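Local coordinates for LbaCas13a H328A (C2c2) (Lachnospiraceae bacterium NK4A179, PDB 5WLH), which is an RNA-guided CRISPR nuclease that binds its pre-crRNA and probably cleaves RNA once a matching target pairs with the guide, at residues 1064-1075 with 1092-1103. Residues are numbered along the deposited sequence; the frame is centred on the assembly and turned at random.
With nucleotides of chain B.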
loop_
_atom_site.group_PDB
_atom_site.type_symbol
_atom_site.label_atom_id
_atom_site.label_comp_id
_atom_site.label_asym_id
_atom_site.label_seq_id
_atom_site.Cartn_x
_atom_site.Cartn_y
_atom_site.Cartn_z
ATOM N N ASP A 1064 -19.374 32.077 -10.518
ATOM C CA ASP A 1064 -19.579 30.638 -10.357
ATOM C C ASP A 1064 -21.062 30.312 -10.250
ATOM O O ASP A 1064 -21.560 29.390 -10.905
ATOM C CB ASP A 1064 -18.849 30.133 -9.110
ATOM C CG ASP A 1064 -17.342 30.129 -9.264
ATOM O OD1 ASP A 1064 -16.853 29.974 -10.404
ATOM O OD2 ASP A 1064 -16.650 30.274 -8.230
ATOM N N ILE A 1065 -21.773 31.047 -9.393
ATOM C CA ILE A 1065 -23.193 30.802 -9.181
ATOM C C ILE A 1065 -23.974 31.130 -10.444
ATOM O O ILE A 1065 -24.935 30.439 -10.798
ATOM C CB ILE A 1065 -23.683 31.612 -7.970
ATOM C CG1 ILE A 1065 -22.936 31.171 -6.701
ATOM C CG2 ILE A 1065 -25.171 31.465 -7.790
ATOM C CD1 ILE A 1065 -22.930 32.202 -5.620
ATOM N N VAL A 1066 -23.549 32.172 -11.154
ATOM C CA VAL A 1066 -24.136 32.489 -12.450
ATOM C C VAL A 1066 -23.962 31.318 -13.411
ATOM O O VAL A 1066 -24.924 30.856 -14.039
ATOM C CB VAL A 1066 -23.507 33.778 -13.005
ATOM C CG1 VAL A 1066 -23.841 33.959 -14.483
ATOM C CG2 VAL A 1066 -23.946 34.976 -12.164
ATOM N N GLU A 1067 -22.730 30.815 -13.531
ATOM C CA GLU A 1067 -22.464 29.699 -14.437
ATOM C C GLU A 1067 -23.219 28.445 -14.008
ATOM O O GLU A 1067 -23.721 27.693 -14.853
ATOM C CB GLU A 1067 -20.957 29.443 -14.508
ATOM C CG GLU A 1067 -20.525 28.336 -15.467
ATOM C CD GLU A 1067 -20.662 28.712 -16.937
ATOM O OE1 GLU A 1067 -21.103 29.844 -17.240
ATOM O OE2 GLU A 1067 -20.317 27.866 -17.794
ATOM N N TYR A 1068 -23.320 28.211 -12.695
ATOM C CA TYR A 1068 -24.106 27.089 -12.187
ATOM C C TYR A 1068 -25.550 27.160 -12.681
ATOM O O TYR A 1068 -26.098 26.176 -13.190
ATOM C CB TYR A 1068 -24.051 27.082 -10.657
ATOM C CG TYR A 1068 -25.070 26.187 -9.989
ATOM C CD1 TYR A 1068 -24.876 24.818 -9.917
ATOM C CD2 TYR A 1068 -26.220 26.716 -9.418
ATOM C CE1 TYR A 1068 -25.807 23.993 -9.310
ATOM C CE2 TYR A 1068 -27.151 25.903 -8.808
ATOM C CZ TYR A 1068 -26.940 24.536 -8.758
ATOM O OH TYR A 1068 -27.867 23.715 -8.154
ATOM N N TYR A 1069 -26.179 28.329 -12.547
ATOM C CA TYR A 1069 -27.565 28.476 -12.980
ATOM C C TYR A 1069 -27.691 28.378 -14.495
ATOM O O TYR A 1069 -28.643 27.772 -15.000
ATOM C CB TYR A 1069 -28.132 29.797 -12.469
ATOM C CG TYR A 1069 -28.496 29.732 -11.012
ATOM C CD1 TYR A 1069 -29.351 28.743 -10.537
ATOM C CD2 TYR A 1069 -27.982 30.643 -10.106
ATOM C CE1 TYR A 1069 -29.687 28.678 -9.203
ATOM C CE2 TYR A 1069 -28.318 30.578 -8.767
ATOM C CZ TYR A 1069 -29.162 29.595 -8.326
ATOM O OH TYR A 1069 -29.491 29.535 -6.991
ATOM N N LYS A 1070 -26.734 28.948 -15.234
ATOM C CA LYS A 1070 -26.793 28.892 -16.693
ATOM C C LYS A 1070 -26.707 27.456 -17.194
ATOM O O LYS A 1070 -27.445 27.063 -18.104
ATOM C CB LYS A 1070 -25.675 29.735 -17.307
ATOM C CG LYS A 1070 -25.888 31.247 -17.226
ATOM C CD LYS A 1070 -24.832 31.983 -18.048
ATOM C CE LYS A 1070 -24.964 33.499 -17.932
ATOM N NZ LYS A 1070 -26.068 34.060 -18.769
ATOM N N LEU A 1071 -25.808 26.656 -16.612
ATOM C CA LEU A 1071 -25.704 25.260 -17.014
ATOM C C LEU A 1071 -26.874 24.441 -16.488
ATOM O O LEU A 1071 -27.271 23.453 -17.122
ATOM C CB LEU A 1071 -24.379 24.669 -16.529
ATOM C CG LEU A 1071 -23.156 25.103 -17.329
ATOM C CD1 LEU A 1071 -21.895 24.974 -16.484
ATOM C CD2 LEU A 1071 -23.040 24.281 -18.594
ATOM N N LYS A 1072 -27.411 24.812 -15.322
ATOM C CA LYS A 1072 -28.651 24.217 -14.838
ATOM C C LYS A 1072 -29.735 24.328 -15.907
ATOM O O LYS A 1072 -30.337 23.325 -16.309
ATOM C CB LYS A 1072 -29.077 24.904 -13.530
ATOM C CG LYS A 1072 -30.203 24.229 -12.686
ATOM C CD LYS A 1072 -31.563 24.091 -13.407
ATOM C CE LYS A 1072 -32.182 25.443 -13.801
ATOM N NZ LYS A 1072 -33.544 25.275 -14.378
ATOM N N LYS A 1073 -29.992 25.557 -16.375
ATOM C CA LYS A 1073 -30.995 25.788 -17.413
ATOM C C LYS A 1073 -30.714 24.944 -18.648
ATOM O O LYS A 1073 -31.586 24.209 -19.125
ATOM C CB LYS A 1073 -31.035 27.275 -17.793
ATOM C CG LYS A 1073 -32.245 28.050 -17.260
ATOM C CD LYS A 1073 -32.246 29.507 -17.729
ATOM C CE LYS A 1073 -31.143 30.317 -17.041
ATOM N NZ LYS A 1073 -31.359 30.489 -15.573
ATOM N N GLU A 1074 -29.484 25.027 -19.170
ATOM C CA GLU A 1074 -29.152 24.380 -20.434
ATOM C C GLU A 1074 -29.242 22.859 -20.365
ATOM O O GLU A 1074 -29.325 22.212 -21.415
ATOM C CB GLU A 1074 -27.751 24.802 -20.880
ATOM C CG GLU A 1074 -27.484 24.615 -22.371
ATOM C CD GLU A 1074 -28.059 25.738 -23.220
ATOM O OE1 GLU A 1074 -27.592 25.914 -24.365
ATOM O OE2 GLU A 1074 -28.977 26.448 -22.750
ATOM N N THR A 1075 -29.231 22.272 -19.168
ATOM C CA THR A 1075 -29.326 20.826 -19.021
ATOM C C THR A 1075 -30.661 20.368 -18.454
ATOM O O THR A 1075 -30.888 19.158 -18.351
ATOM C CB THR A 1075 -28.189 20.305 -18.131
ATOM O OG1 THR A 1075 -28.319 20.855 -16.815
ATOM C CG2 THR A 1075 -26.833 20.694 -18.708
ATOM N N ASN A 1092 -21.895 19.206 -21.474
ATOM C CA ASN A 1092 -22.568 20.215 -20.662
ATOM C C ASN A 1092 -23.026 19.637 -19.330
ATOM O O ASN A 1092 -23.017 20.331 -18.307
ATOM C CB ASN A 1092 -23.753 20.803 -21.427
ATOM C CG ASN A 1092 -23.384 22.060 -22.182
ATOM O OD1 ASN A 1092 -22.412 22.735 -21.842
ATOM N ND2 ASN A 1092 -24.159 22.385 -23.213
ATOM N N ILE A 1093 -23.454 18.376 -19.330
ATOM C CA ILE A 1093 -23.808 17.720 -18.081
ATOM C C ILE A 1093 -22.596 17.666 -17.162
ATOM O O ILE A 1093 -22.685 17.990 -15.972
ATOM C CB ILE A 1093 -24.383 16.319 -18.354
ATOM C CG1 ILE A 1093 -25.804 16.439 -18.904
ATOM C CG2 ILE A 1093 -24.377 15.467 -17.093
ATOM C CD1 ILE A 1093 -26.818 16.866 -17.857
ATOM N N LYS A 1094 -21.440 17.280 -17.714
ATOM C CA LYS A 1094 -20.210 17.238 -16.927
ATOM C C LYS A 1094 -19.869 18.613 -16.371
ATOM O O LYS A 1094 -19.495 18.741 -15.199
ATOM C CB LYS A 1094 -19.056 16.703 -17.774
ATOM C CG LYS A 1094 -17.746 16.510 -17.004
ATOM C CD LYS A 1094 -17.859 15.334 -16.039
ATOM C CE LYS A 1094 -16.491 14.912 -15.505
ATOM N NZ LYS A 1094 -15.882 15.949 -14.627
ATOM N N LYS A 1095 -20.004 19.657 -17.196
ATOM C CA LYS A 1095 -19.735 21.011 -16.725
ATOM C C LYS A 1095 -20.695 21.406 -15.613
ATOM O O LYS A 1095 -20.287 22.042 -14.633
ATOM C CB LYS A 1095 -19.825 22.005 -17.887
ATOM C CG LYS A 1095 -18.637 21.982 -18.830
ATOM C CD LYS A 1095 -18.787 23.041 -19.921
ATOM C CE LYS A 1095 -17.598 23.037 -20.874
ATOM N NZ LYS A 1095 -17.460 24.338 -21.600
ATOM N N PHE A 1096 -21.976 21.044 -15.738
ATOM C CA PHE A 1096 -22.907 21.365 -14.662
ATOM C C PHE A 1096 -22.521 20.646 -13.380
ATOM O O PHE A 1096 -22.520 21.239 -12.297
ATOM C CB PHE A 1096 -24.338 20.987 -15.012
ATOM C CG PHE A 1096 -25.262 21.124 -13.836
ATOM C CD1 PHE A 1096 -25.623 22.378 -13.385
ATOM C CD2 PHE A 1096 -25.705 20.013 -13.137
ATOM C CE1 PHE A 1096 -26.454 22.528 -12.296
ATOM C CE2 PHE A 1096 -26.526 20.158 -12.032
ATOM C CZ PHE A 1096 -26.908 21.416 -11.617
ATOM N N GLN A 1097 -22.241 19.348 -13.485
ATOM C CA GLN A 1097 -21.827 18.584 -12.314
ATOM C C GLN A 1097 -20.624 19.236 -11.647
ATOM O O GLN A 1097 -20.580 19.373 -10.416
ATOM C CB GLN A 1097 -21.512 17.146 -12.725
ATOM C CG GLN A 1097 -22.733 16.388 -13.228
ATOM C CD GLN A 1097 -22.436 14.944 -13.576
ATOM O OE1 GLN A 1097 -21.461 14.641 -14.272
ATOM N NE2 GLN A 1097 -23.267 14.041 -13.079
ATOM N N GLU A 1098 -19.658 19.689 -12.447
ATOM C CA GLU A 1098 -18.488 20.354 -11.875
ATOM C C GLU A 1098 -18.873 21.640 -11.153
ATOM O O GLU A 1098 -18.335 21.942 -10.083
ATOM C CB GLU A 1098 -17.447 20.637 -12.958
ATOM C CG GLU A 1098 -16.772 19.388 -13.501
ATOM C CD GLU A 1098 -16.019 19.632 -14.809
ATOM O OE1 GLU A 1098 -16.227 20.692 -15.437
ATOM O OE2 GLU A 1098 -15.223 18.757 -15.212
ATOM N N MET A 1099 -19.802 22.419 -11.721
ATOM C CA MET A 1099 -20.191 23.668 -11.072
ATOM C C MET A 1099 -21.029 23.411 -9.829
ATOM O O MET A 1099 -20.924 24.151 -8.840
ATOM C CB MET A 1099 -20.962 24.566 -12.043
ATOM C CG MET A 1099 -20.138 25.101 -13.199
ATOM S SD MET A 1099 -18.571 25.851 -12.702
ATOM C CE MET A 1099 -19.059 26.987 -11.409
ATOM N N LYS A 1100 -21.887 22.387 -9.866
ATOM C CA LYS A 1100 -22.629 22.035 -8.663
ATOM C C LYS A 1100 -21.669 21.673 -7.535
ATOM O O LYS A 1100 -21.845 22.109 -6.393
ATOM C CB LYS A 1100 -23.591 20.884 -8.956
ATOM C CG LYS A 1100 -24.586 20.590 -7.830
ATOM C CD LYS A 1100 -25.553 19.487 -8.242
ATOM C CE LYS A 1100 -26.579 19.226 -7.164
ATOM N NZ LYS A 1100 -26.791 20.430 -6.315
ATOM N N ASN A 1101 -20.620 20.913 -7.857
ATOM C CA ASN A 1101 -19.627 20.550 -6.852
ATOM C C ASN A 1101 -18.957 21.785 -6.257
ATOM O O ASN A 1101 -18.592 21.791 -5.074
ATOM C CB ASN A 1101 -18.594 19.610 -7.475
ATOM C CG ASN A 1101 -19.113 18.185 -7.594
ATOM O OD1 ASN A 1101 -20.064 17.816 -6.921
ATOM N ND2 ASN A 1101 -18.491 17.385 -8.444
ATOM N N ILE A 1102 -18.819 22.851 -7.040
ATOM C CA ILE A 1102 -18.191 24.063 -6.526
ATOM C C ILE A 1102 -19.138 24.807 -5.589
ATOM O O ILE A 1102 -18.784 25.131 -4.447
ATOM C CB ILE A 1102 -17.722 24.952 -7.690
ATOM C CG1 ILE A 1102 -16.488 24.327 -8.341
ATOM C CG2 ILE A 1102 -17.427 26.364 -7.210
ATOM C CD1 ILE A 1102 -16.180 24.868 -9.715
ATOM N N VAL A 1103 -20.349 25.121 -6.064
ATOM C CA VAL A 1103 -21.228 25.961 -5.254
ATOM C C VAL A 1103 -21.680 25.232 -3.994
ATOM O O VAL A 1103 -21.997 25.872 -2.987
ATOM C CB VAL A 1103 -22.431 26.457 -6.083
ATOM C CG1 VAL A 1103 -21.937 27.162 -7.327
ATOM C CG2 VAL A 1103 -23.356 25.308 -6.443
ATOM P P A B 38 -27.283 15.521 -5.872
ATOM O OP1 A B 38 -26.618 16.684 -5.223
ATOM O OP2 A B 38 -28.385 15.803 -6.839
ATOM O "O5'" A B 38 -26.246 14.637 -6.685
ATOM C "C5'" A B 38 -26.636 13.381 -7.229
ATOM C "C4'" A B 38 -26.084 13.182 -8.618
ATOM O "O4'" A B 38 -26.953 13.828 -9.586
ATOM C "C3'" A B 38 -24.687 13.756 -8.855
ATOM O "O3'" A B 38 -24.000 12.928 -9.780
ATOM C "C2'" A B 38 -24.975 15.083 -9.535
ATOM O "O2'" A B 38 -23.917 15.561 -10.338
ATOM C "C1'" A B 38 -26.192 14.721 -10.377
ATOM N N9 A B 38 -27.029 15.859 -10.753
ATOM C C8 A B 38 -27.660 16.773 -9.949
ATOM N N7 A B 38 -28.333 17.678 -10.618
ATOM C C5 A B 38 -28.133 17.327 -11.948
ATOM C C6 A B 38 -28.580 17.887 -13.157
ATOM N N6 A B 38 -29.358 18.966 -13.216
ATOM N N1 A B 38 -28.192 17.300 -14.308
ATOM C C2 A B 38 -27.409 16.216 -14.246
ATOM N N3 A B 38 -26.922 15.600 -13.172
ATOM C C4 A B 38 -27.330 16.212 -12.046
ATOM P P G B 39 -22.878 11.920 -9.255
ATOM O OP1 G B 39 -22.513 11.053 -10.402
ATOM O OP2 G B 39 -23.375 11.319 -7.986
ATOM O "O5'" G B 39 -21.661 12.881 -8.858
ATOM C "C5'" G B 39 -20.967 13.656 -9.835
ATOM C "C4'" G B 39 -19.478 13.682 -9.575
ATOM O "O4'" G B 39 -19.193 14.503 -8.398
ATOM C "C3'" G B 39 -18.844 12.315 -9.290
ATOM O "O3'" G B 39 -17.488 12.333 -9.732
ATOM C "C2'" G B 39 -18.829 12.289 -7.768
ATOM O "O2'" G B 39 -17.940 11.362 -7.184
ATOM C "C1'" G B 39 -18.432 13.731 -7.482
ATOM N N9 G B 39 -18.663 14.168 -6.103
ATOM C C8 G B 39 -17.743 14.761 -5.268
ATOM N N7 G B 39 -18.228 15.012 -4.080
ATOM C C5 G B 39 -19.538 14.549 -4.132
ATOM C C6 G B 39 -20.567 14.539 -3.150
ATOM O O6 G B 39 -20.549 14.959 -1.983
ATOM N N1 G B 39 -21.733 13.968 -3.647
ATOM C C2 G B 39 -21.907 13.461 -4.908
ATOM N N2 G B 39 -23.117 12.954 -5.196
ATOM N N3 G B 39 -20.964 13.470 -5.828
ATOM C C4 G B 39 -19.816 14.016 -5.375
#
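Tyr1068 and Phe1096 meet at CE1 of each ring, 3.4 Å apart; planes inclined by 25° with centroids 5.3 Å apart indicate near-parallel rings offset so far that they barely overlap. Val1103 CG2 lies over one face of the tyrosine, 4.0 Å from the ring centroid and 15° off its normal, a CH-pi contact. Tyr1068, Leu1071, Phe1096 and Met1099 each fill a four-residue hole on the opposing helix, so the roughly antiparallel pair, axes 9.0 Å apart, packs knobs-into-holes without a hydrogen bond between segments. Bends at chi2 and chi3 fold Met1099 so that CE reaches Asp1064 O at 3.5 Å. At the looser, more exposed margin, Glu1074 CG grazes Asn1092 ND2 (4.1 Å), and the opposite charges of Glu1067 and Lys1095, OE2 to NZ 5.9 Å, stay too far apart for a salt bridge. On the RNA side, the edge of Phe1096 meets the base of A38 of chain B, CE2 to C5 3.3 Å, while Asn1101 ND2 donates a nearly straight bond (168°) to O4' of G39 of chain B. Arg1358 pairs with Asp1064, strand 1019-1021 packs against the far side of helix 1062-1075 through Val1066 and Tyr1069, and Lys1094 packs on strand 1336-1344 beyond helix 1087-1103.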